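Local atomic coordinates of acetate kinase (Entamoeba histolytica, PDB entry 4H0O), a protein that interconverts acetate and acetyl phosphate by a phosphoryl transfer that depends on pyrophosphate and probably on magnesium. Residues V16-N20 against E390-L395; S90-V94 against L144-R148; L26-V30 against I80-L84. Residue numbers count along the deposited sequence, not the author numbering.

Contact 1: residues V16-N20 against E390-L395; sequences VLIFN and EELVIL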
loop_
_atom_site.group_PDB
_atom_site.type_symbol
_atom_site.label_atom_id
_atom_site.label_comp_id
_atom_site.label_asym_id
_atom_site.label_seq_id
_atom_site.Cartn_x
_atom_site.Cartn_y
_atom_site.Cartn_z
ATOM N N VAL B 16 16.793 -36.322 11.687
ATOM C CA VAL B 16 16.463 -35.489 10.536
ATOM C C VAL B 16 17.548 -34.443 10.323
ATOM O O VAL B 16 17.868 -33.676 11.234
ATOM C CB VAL B 16 15.099 -34.784 10.702
ATOM C CG1 VAL B 16 14.768 -33.965 9.464
ATOM C CG2 VAL B 16 14.004 -35.799 10.960
ATOM N N LEU B 17 18.118 -34.426 9.122
ATOM C CA LEU B 17 19.138 -33.448 8.767
ATOM C C LEU B 17 18.488 -32.224 8.119
ATOM O O LEU B 17 17.814 -32.345 7.094
ATOM C CB LEU B 17 20.152 -34.077 7.808
ATOM C CG LEU B 17 21.232 -33.168 7.213
ATOM C CD1 LEU B 17 22.095 -32.573 8.310
ATOM C CD2 LEU B 17 22.091 -33.927 6.211
ATOM N N ILE B 18 18.672 -31.050 8.720
ATOM C CA ILE B 18 18.172 -29.808 8.127
ATOM C C ILE B 18 19.324 -28.942 7.622
ATOM O O ILE B 18 20.243 -28.616 8.377
ATOM C CB ILE B 18 17.304 -28.989 9.117
ATOM C CG1 ILE B 18 15.896 -29.577 9.220
ATOM C CG2 ILE B 18 17.198 -27.535 8.677
ATOM C CD1 ILE B 18 15.767 -30.638 10.262
ATOM N N PHE B 19 19.275 -28.576 6.345
ATOM C CA PHE B 19 20.277 -27.680 5.779
ATOM C C PHE B 19 19.783 -26.237 5.769
ATOM O O PHE B 19 18.679 -25.951 5.303
ATOM C CB PHE B 19 20.649 -28.109 4.359
ATOM C CG PHE B 19 21.627 -29.249 4.303
ATOM C CD1 PHE B 19 22.901 -29.109 4.835
ATOM C CD2 PHE B 19 21.284 -30.449 3.698
ATOM C CE1 PHE B 19 23.809 -30.154 4.779
ATOM C CE2 PHE B 19 22.188 -31.494 3.634
ATOM C CZ PHE B 19 23.451 -31.348 4.176
ATOM N N ASN B 20 20.607 -25.332 6.288
ATOM C CA ASN B 20 20.300 -23.910 6.248
ATOM C C ASN B 20 21.343 -23.178 5.404
ATOM O O ASN B 20 22.458 -22.919 5.864
ATOM C CB ASN B 20 20.255 -23.335 7.664
ATOM C CG ASN B 20 19.636 -21.949 7.717
ATOM O OD1 ASN B 20 19.385 -21.326 6.683
ATOM N ND2 ASN B 20 19.396 -21.457 8.928
ATOM N N GLU B 390 14.225 -20.757 12.632
ATOM C CA GLU B 390 14.366 -21.243 11.261
ATOM C C GLU B 390 14.378 -22.764 11.101
ATOM O O GLU B 390 13.716 -23.302 10.212
ATOM C CB GLU B 390 15.636 -20.673 10.626
ATOM C CG GLU B 390 15.625 -19.173 10.405
ATOM C CD GLU B 390 16.785 -18.712 9.542
ATOM O OE1 GLU B 390 16.588 -18.546 8.319
ATOM O OE2 GLU B 390 17.895 -18.523 10.086
ATOM N N GLU B 391 15.136 -23.453 11.949
ATOM C CA GLU B 391 15.293 -24.901 11.808
ATOM C C GLU B 391 14.033 -25.664 12.192
ATOM O O GLU B 391 13.630 -26.591 11.488
ATOM C CB GLU B 391 16.494 -25.407 12.609
ATOM C CG GLU B 391 17.829 -25.120 11.948
ATOM C CD GLU B 391 18.160 -23.643 11.919
ATOM O OE1 GLU B 391 17.796 -22.929 12.879
ATOM O OE2 GLU B 391 18.776 -23.195 10.929
ATOM N N LEU B 392 13.415 -25.270 13.304
ATOM C CA LEU B 392 12.172 -25.892 13.750
ATOM C C LEU B 392 11.083 -25.719 12.694
ATOM O O LEU B 392 10.242 -26.600 12.509
ATOM C CB LEU B 392 11.713 -25.296 15.082
ATOM C CG LEU B 392 12.686 -25.409 16.256
ATOM C CD1 LEU B 392 12.079 -24.831 17.527
ATOM C CD2 LEU B 392 13.098 -26.853 16.475
ATOM N N VAL B 393 11.115 -24.582 12.000
ATOM C CA VAL B 393 10.151 -24.283 10.942
ATOM C C VAL B 393 10.234 -25.290 9.794
ATOM O O VAL B 393 9.211 -25.784 9.314
ATOM C CB VAL B 393 10.343 -22.850 10.401
ATOM C CG1 VAL B 393 9.563 -22.650 9.120
ATOM C CG2 VAL B 393 9.913 -21.829 11.439
ATOM N N ILE B 394 11.454 -25.595 9.361
ATOM C CA ILE B 394 11.667 -26.585 8.307
ATOM C C ILE B 394 11.395 -27.992 8.837
ATOM O O ILE B 394 10.845 -28.839 8.126
ATOM C CB ILE B 394 13.100 -26.511 7.739
ATOM C CG1 ILE B 394 13.389 -25.105 7.210
ATOM C CG2 ILE B 394 13.303 -27.545 6.639
ATOM C CD1 ILE B 394 14.825 -24.902 6.772
ATOM N N LEU B 395 11.783 -28.233 10.088
ATOM C CA LEU B 395 11.541 -29.517 10.736
ATOM C C LEU B 395 10.045 -29.794 10.858
ATOM O O LEU B 395 9.591 -30.917 10.629
ATOM C CB LEU B 395 12.194 -29.551 12.120
ATOM C CG LEU B 395 12.063 -30.880 12.870
ATOM C CD1 LEU B 395 12.768 -31.988 12.104
ATOM C CD2 LEU B 395 12.606 -30.779 14.288
#

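Contact 2: residues S90-V94 against L144-R148; sequences SIAFV and LPTTR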
loop_
_atom_site.group_PDB
_atom_site.type_symbol
_atom_site.label_atom_id
_atom_site.label_comp_id
_atom_site.label_asym_id
_atom_site.label_seq_id
_atom_site.Cartn_x
_atom_site.Cartn_y
_atom_site.Cartn_z
ATOM N N SER B 90 23.169 -41.806 11.769
ATOM C CA SER B 90 22.368 -42.255 10.629
ATOM C C SER B 90 21.206 -41.292 10.386
ATOM O O SER B 90 20.623 -40.756 11.333
ATOM C CB SER B 90 21.848 -43.676 10.847
ATOM O OG SER B 90 20.770 -43.693 11.761
ATOM N N ILE B 91 20.877 -41.076 9.115
ATOM C CA ILE B 91 19.918 -40.044 8.732
ATOM C C ILE B 91 18.725 -40.622 7.974
ATOM O O ILE B 91 18.889 -41.264 6.934
ATOM C CB ILE B 91 20.614 -38.959 7.888
ATOM C CG1 ILE B 91 21.701 -38.273 8.722
ATOM C CG2 ILE B 91 19.609 -37.940 7.369
ATOM C CD1 ILE B 91 22.708 -37.514 7.905
ATOM N N ALA B 92 17.526 -40.382 8.500
ATOM C CA ALA B 92 16.299 -40.916 7.913
ATOM C C ALA B 92 15.606 -39.911 6.997
ATOM O O ALA B 92 14.872 -40.297 6.082
ATOM C CB ALA B 92 15.346 -41.373 9.007
ATOM N N PHE B 93 15.824 -38.623 7.255
ATOM C CA PHE B 93 15.183 -37.567 6.473
ATOM C C PHE B 93 16.080 -36.336 6.295
ATOM O O PHE B 93 16.852 -35.981 7.189
ATOM C CB PHE B 93 13.860 -37.150 7.125
ATOM C CG PHE B 93 12.847 -38.262 7.222
ATOM C CD1 PHE B 93 12.066 -38.604 6.128
ATOM C CD2 PHE B 93 12.669 -38.955 8.410
ATOM C CE1 PHE B 93 11.130 -39.622 6.214
ATOM C CE2 PHE B 93 11.733 -39.975 8.503
ATOM C CZ PHE B 93 10.963 -40.307 7.404
ATOM N N VAL B 94 15.974 -35.692 5.136
ATOM C CA VAL B 94 16.682 -34.437 4.893
ATOM C C VAL B 94 15.681 -33.344 4.532
ATOM O O VAL B 94 14.864 -33.514 3.621
ATOM C CB VAL B 94 17.737 -34.568 3.771
ATOM C CG1 VAL B 94 18.618 -33.330 3.723
ATOM C CG2 VAL B 94 18.597 -35.794 3.991
ATOM N N LEU B 144 22.905 -39.223 -0.376
ATOM C CA LEU B 144 21.940 -39.986 0.415
ATOM C C LEU B 144 20.732 -40.401 -0.434
ATOM O O LEU B 144 19.613 -39.945 -0.194
ATOM C CB LEU B 144 21.488 -39.180 1.639
ATOM C CG LEU B 144 22.591 -38.766 2.616
ATOM C CD1 LEU B 144 22.069 -37.853 3.723
ATOM C CD2 LEU B 144 23.237 -39.996 3.219
ATOM N N PRO B 145 20.954 -41.279 -1.429
ATOM C CA PRO B 145 19.900 -41.598 -2.399
ATOM C C PRO B 145 18.869 -42.604 -1.893
ATOM O O PRO B 145 17.868 -42.833 -2.574
ATOM C CB PRO B 145 20.682 -42.180 -3.578
ATOM C CG PRO B 145 21.871 -42.819 -2.943
ATOM C CD PRO B 145 22.207 -42.002 -1.719
ATOM N N THR B 146 19.111 -43.191 -0.725
ATOM C CA THR B 146 18.134 -44.081 -0.105
ATOM C C THR B 146 17.481 -43.397 1.095
ATOM O O THR B 146 17.015 -44.058 2.026
ATOM C CB THR B 146 18.776 -45.403 0.360
ATOM O OG1 THR B 146 19.479 -45.193 1.590
ATOM C CG2 THR B 146 19.736 -45.935 -0.695
ATOM N N THR B 147 17.453 -42.068 1.062
ATOM C CA THR B 147 16.917 -41.284 2.170
ATOM C C THR B 147 15.831 -40.328 1.694
ATOM O O THR B 147 16.048 -39.541 0.769
ATOM C CB THR B 147 18.030 -40.487 2.868
ATOM O OG1 THR B 147 19.019 -41.395 3.366
ATOM C CG2 THR B 147 17.471 -39.677 4.024
ATOM N N ARG B 148 14.662 -40.408 2.324
ATOM C CA ARG B 148 13.546 -39.531 1.989
ATOM C C ARG B 148 13.935 -38.074 2.241
ATOM O O ARG B 148 14.479 -37.740 3.297
ATOM C CB ARG B 148 12.318 -39.899 2.825
ATOM C CG ARG B 148 11.974 -41.383 2.805
ATOM C CD ARG B 148 11.452 -41.816 1.446
ATOM N NE ARG B 148 10.063 -41.414 1.242
ATOM C CZ ARG B 148 9.590 -40.890 0.116
ATOM N NH1 ARG B 148 10.399 -40.695 -0.919
ATOM N NH2 ARG B 148 8.309 -40.557 0.023
#

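Contact 3: residues L26-V30 against I80-L84; sequences LTYKV and IIQFL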
loop_
_atom_site.group_PDB
_atom_site.type_symbol
_atom_site.label_atom_id
_atom_site.label_comp_id
_atom_site.label_asym_id
_atom_site.label_seq_id
_atom_site.Cartn_x
_atom_site.Cartn_y
_atom_site.Cartn_z
ATOM N N LEU B 26 27.413 -22.577 4.911
ATOM C CA LEU B 26 26.279 -23.476 5.069
ATOM C C LEU B 26 26.250 -23.970 6.509
ATOM O O LEU B 26 27.281 -24.376 7.049
ATOM C CB LEU B 26 26.406 -24.667 4.115
ATOM C CG LEU B 26 25.380 -25.788 4.287
ATOM C CD1 LEU B 26 23.987 -25.276 3.975
ATOM C CD2 LEU B 26 25.715 -26.995 3.416
ATOM N N THR B 27 25.079 -23.920 7.136
ATOM C CA THR B 27 24.904 -24.483 8.471
ATOM C C THR B 27 23.931 -25.657 8.423
ATOM O O THR B 27 23.159 -25.789 7.471
ATOM C CB THR B 27 24.388 -23.437 9.477
ATOM O OG1 THR B 27 23.042 -23.076 9.145
ATOM C CG2 THR B 27 25.265 -22.196 9.453
ATOM N N TYR B 28 23.969 -26.505 9.448
ATOM C CA TYR B 28 23.071 -27.654 9.510
ATOM C C TYR B 28 22.740 -28.018 10.948
ATOM O O TYR B 28 23.487 -27.691 11.871
ATOM C CB TYR B 28 23.682 -28.873 8.807
ATOM C CG TYR B 28 24.690 -29.637 9.646
ATOM C CD1 TYR B 28 26.034 -29.285 9.641
ATOM C CD2 TYR B 28 24.300 -30.720 10.429
ATOM C CE1 TYR B 28 26.956 -29.983 10.395
ATOM C CE2 TYR B 28 25.213 -31.418 11.193
ATOM C CZ TYR B 28 26.538 -31.048 11.170
ATOM O OH TYR B 28 27.451 -31.745 11.925
ATOM N N LYS B 29 21.623 -28.711 11.129
ATOM C CA LYS B 29 21.276 -29.283 12.419
ATOM C C LYS B 29 20.690 -30.673 12.208
ATOM O O LYS B 29 20.097 -30.952 11.163
ATOM C CB LYS B 29 20.270 -28.393 13.156
ATOM C CG LYS B 29 20.829 -27.067 13.648
ATOM C CD LYS B 29 19.819 -26.345 14.535
ATOM C CE LYS B 29 20.312 -24.967 14.954
ATOM N NZ LYS B 29 21.513 -25.037 15.834
ATOM N N VAL B 30 20.872 -31.547 13.193
ATOM C CA VAL B 30 20.229 -32.855 13.174
ATOM C C VAL B 30 19.301 -32.968 14.378
ATOM O O VAL B 30 19.696 -32.659 15.506
ATOM C CB VAL B 30 21.252 -34.011 13.186
ATOM C CG1 VAL B 30 20.534 -35.355 13.122
ATOM C CG2 VAL B 30 22.212 -33.879 12.019
ATOM N N ILE B 80 29.776 -32.498 5.076
ATOM C CA ILE B 80 28.939 -32.599 6.270
ATOM C C ILE B 80 28.326 -33.997 6.375
ATOM O O ILE B 80 28.400 -34.644 7.422
ATOM C CB ILE B 80 27.817 -31.535 6.266
ATOM C CG1 ILE B 80 28.393 -30.148 6.570
ATOM C CG2 ILE B 80 26.739 -31.881 7.285
ATOM C CD1 ILE B 80 27.406 -29.011 6.373
ATOM N N ILE B 81 27.723 -34.449 5.277
ATOM C CA ILE B 81 27.128 -35.778 5.184
ATOM C C ILE B 81 28.170 -36.863 5.460
ATOM O O ILE B 81 27.891 -37.854 6.142
ATOM C CB ILE B 81 26.495 -35.993 3.785
ATOM C CG1 ILE B 81 25.276 -35.082 3.607
ATOM C CG2 ILE B 81 26.107 -37.449 3.572
ATOM C CD1 ILE B 81 24.726 -35.051 2.193
ATOM N N GLN B 82 29.374 -36.662 4.936
ATOM C CA GLN B 82 30.480 -37.585 5.158
ATOM C C GLN B 82 30.878 -37.652 6.634
ATOM O O GLN B 82 31.140 -38.733 7.163
ATOM C CB GLN B 82 31.680 -37.182 4.296
ATOM C CG GLN B 82 32.970 -37.921 4.616
ATOM C CD GLN B 82 34.043 -37.679 3.570
ATOM O OE1 GLN B 82 33.747 -37.553 2.381
ATOM N NE2 GLN B 82 35.296 -37.608 4.009
ATOM N N PHE B 83 30.913 -36.497 7.293
ATOM C CA PHE B 83 31.255 -36.427 8.711
ATOM C C PHE B 83 30.268 -37.213 9.563
ATOM O O PHE B 83 30.662 -37.904 10.503
ATOM C CB PHE B 83 31.293 -34.971 9.181
ATOM C CG PHE B 83 31.323 -34.808 10.683
ATOM C CD1 PHE B 83 32.524 -34.863 11.378
ATOM C CD2 PHE B 83 30.154 -34.577 11.396
ATOM C CE1 PHE B 83 32.555 -34.704 12.756
ATOM C CE2 PHE B 83 30.178 -34.420 12.774
ATOM C CZ PHE B 83 31.379 -34.484 13.453
ATOM N N LEU B 84 28.984 -37.089 9.240
ATOM C CA LEU B 84 27.931 -37.745 10.007
ATOM C C LEU B 84 27.993 -39.266 9.859
ATOM O O LEU B 84 27.731 -40.001 10.814
ATOM C CB LEU B 84 26.557 -37.212 9.589
ATOM C CG LEU B 84 26.362 -35.709 9.804
ATOM C CD1 LEU B 84 25.112 -35.197 9.102
ATOM C CD2 LEU B 84 26.305 -35.386 11.291
#

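Contact 1: residues V16-N20 against E390-L395
Acetate kinase belongs to the ASKHA superfamily with its ribonuclease H-like fold, and here the start of the last helix, 390-402, lies on one face of the N-terminal mixed sheet, across strand 16-21. The short axes come within 9.0 Å of each other, with an angle of 126° between their directions. Val-16, Ile-18 and Asn-20 face the helix, whereas Leu-17 and Phe-19 turn to the other side of the sheet. Ile-18 is the main bump: its CG2 enters a hollow between Glu-391 and Ile-394, 4.1 Å from Glu-391 CG and 4.0 Å from Ile-394 CD1. Leu-395 returns the fit, as its CD1 fills the notch between the two strand side chains, 3.8 Å from Ile-18 CD1 and 3.9 Å from Val-16 CG1. Phe-404 packs against both Val-16 and Leu-395 at this apolar end.

Toward Asn-20 the contact becomes polar. Asn-20 and Glu-390 are predicted magnesium ligands, and Ile-394 also packs on Arg-97, a predicted substrate-binding residue, so the contact lines what is probably the active site. The side chain of Glu-391 leaves the helix sideways and bends back at its p chi2, which brings its carboxylate to the strand. Asn-20 ND2 thus lies between two acids, donating a weak hydrogen bond to Glu-390 OE2 at 3.5 Å and a shorter one to Glu-391 OE2 at 2.7 Å.

Contact 2: residues S90-V94 against L144-R148
Helix 129-143 leads into strand 148-153, parallel neighbour of strand 93-98, and this contact lies where that beta-alpha-beta connection enters the sheet. Leu-144, the first residue to leave the helix, sends CD1 into a small apolar cleft, 4.2 Å from Ile-91 CD1 and 4.0 Å from Val-94 CG2; Ile-81 and Lys-85 of helix 73-86 pack on the same leucine. A type I turn follows, with Thr-147 N hydrogen-bonded to Leu-144 O at 3.3 Å, and carries Pro-145 and Thr-146 out beyond reach of 90-94. Thr-147 turns back inward, its CG2 resting 3.4 Å from Ala-92 O and 4.0 Å from Val-94 CG2. At Arg-148 the CB lies 3.6 Å from Phe-93 CD1 before the rest of the side chain leads away, while the backbone joins the neighbouring strand: Arg-148 O accepts a hydrogen bond from Val-94 N at 3.1 Å and a CA-H...O contact from Phe-93 CA at 3.3 Å.

Contact 3: residues L26-V30 against I80-L84
This is a buried helix-on-sheet contact of the N-terminal alpha/beta domain, in which helix 73-86 lies against strand 26-31. The short axes are 11.2 Å apart at closest approach and run at 32° to one another, so helix and strand point in roughly the same direction and the contact extends along both. Leu-26, Tyr-28 and Val-30 all face the helix, which presents Ile-80, Phe-83 and Leu-84.

Tyr-28 and Ile-80 form the centre. Ile-80 CG2 sits over one face of the tyrosine ring in a CH-pi contact, 3.7 Å from the centroid and 15° off the normal, while Ile-80 CD1 comes within 3.6 Å of Tyr-28 CD1. Ile-80 CD1 also reaches toward the start of the strand, 4.0 Å from Leu-26 CD2. One helical turn later Leu-84 takes over: its CD2 lies 4.1 Å from Tyr-28 CE2, and its CD1 lies 4.3 Å from Val-30 CG2. Phe-83 touches the far end of the tyrosine, with CE2 3.9 Å from Tyr-28 OH.

That hydroxyl is hydrogen-bonded to ND1 of His-57, whose ring stacks on Phe-83. No hydrogen bond joins the two segments. Between these segments the contact therefore rests on buried apolar surface, close packing and one CH-pi contact, with the one polar side-chain group among the touching residues, Tyr-28 OH, satisfied by a partner outside it.

Overall arrangement
From the N terminus, strand 16-21 turns directly into its antiparallel neighbour 26-31. The chain then adds the remaining strands of that side before helix 73-86 returns and closes contact 3 across 49 residues. Segment 90-94 follows at once; after another 49 residues, including helix 129-143, contact 2 closes in series with contact 3. Both loops lie within the 369-residue span of contact 1, which also takes in the second sheet before helix 390-402 comes back to the first strand. Contacts 1 and 3 clothe opposite faces of the same sheet, while contact 2 lies where two of its parallel strands, 93-98 and 148-153, begin side by side; Ile-91 against Leu-84 and Leu-144 against Ile-81 link contacts 2 and 3.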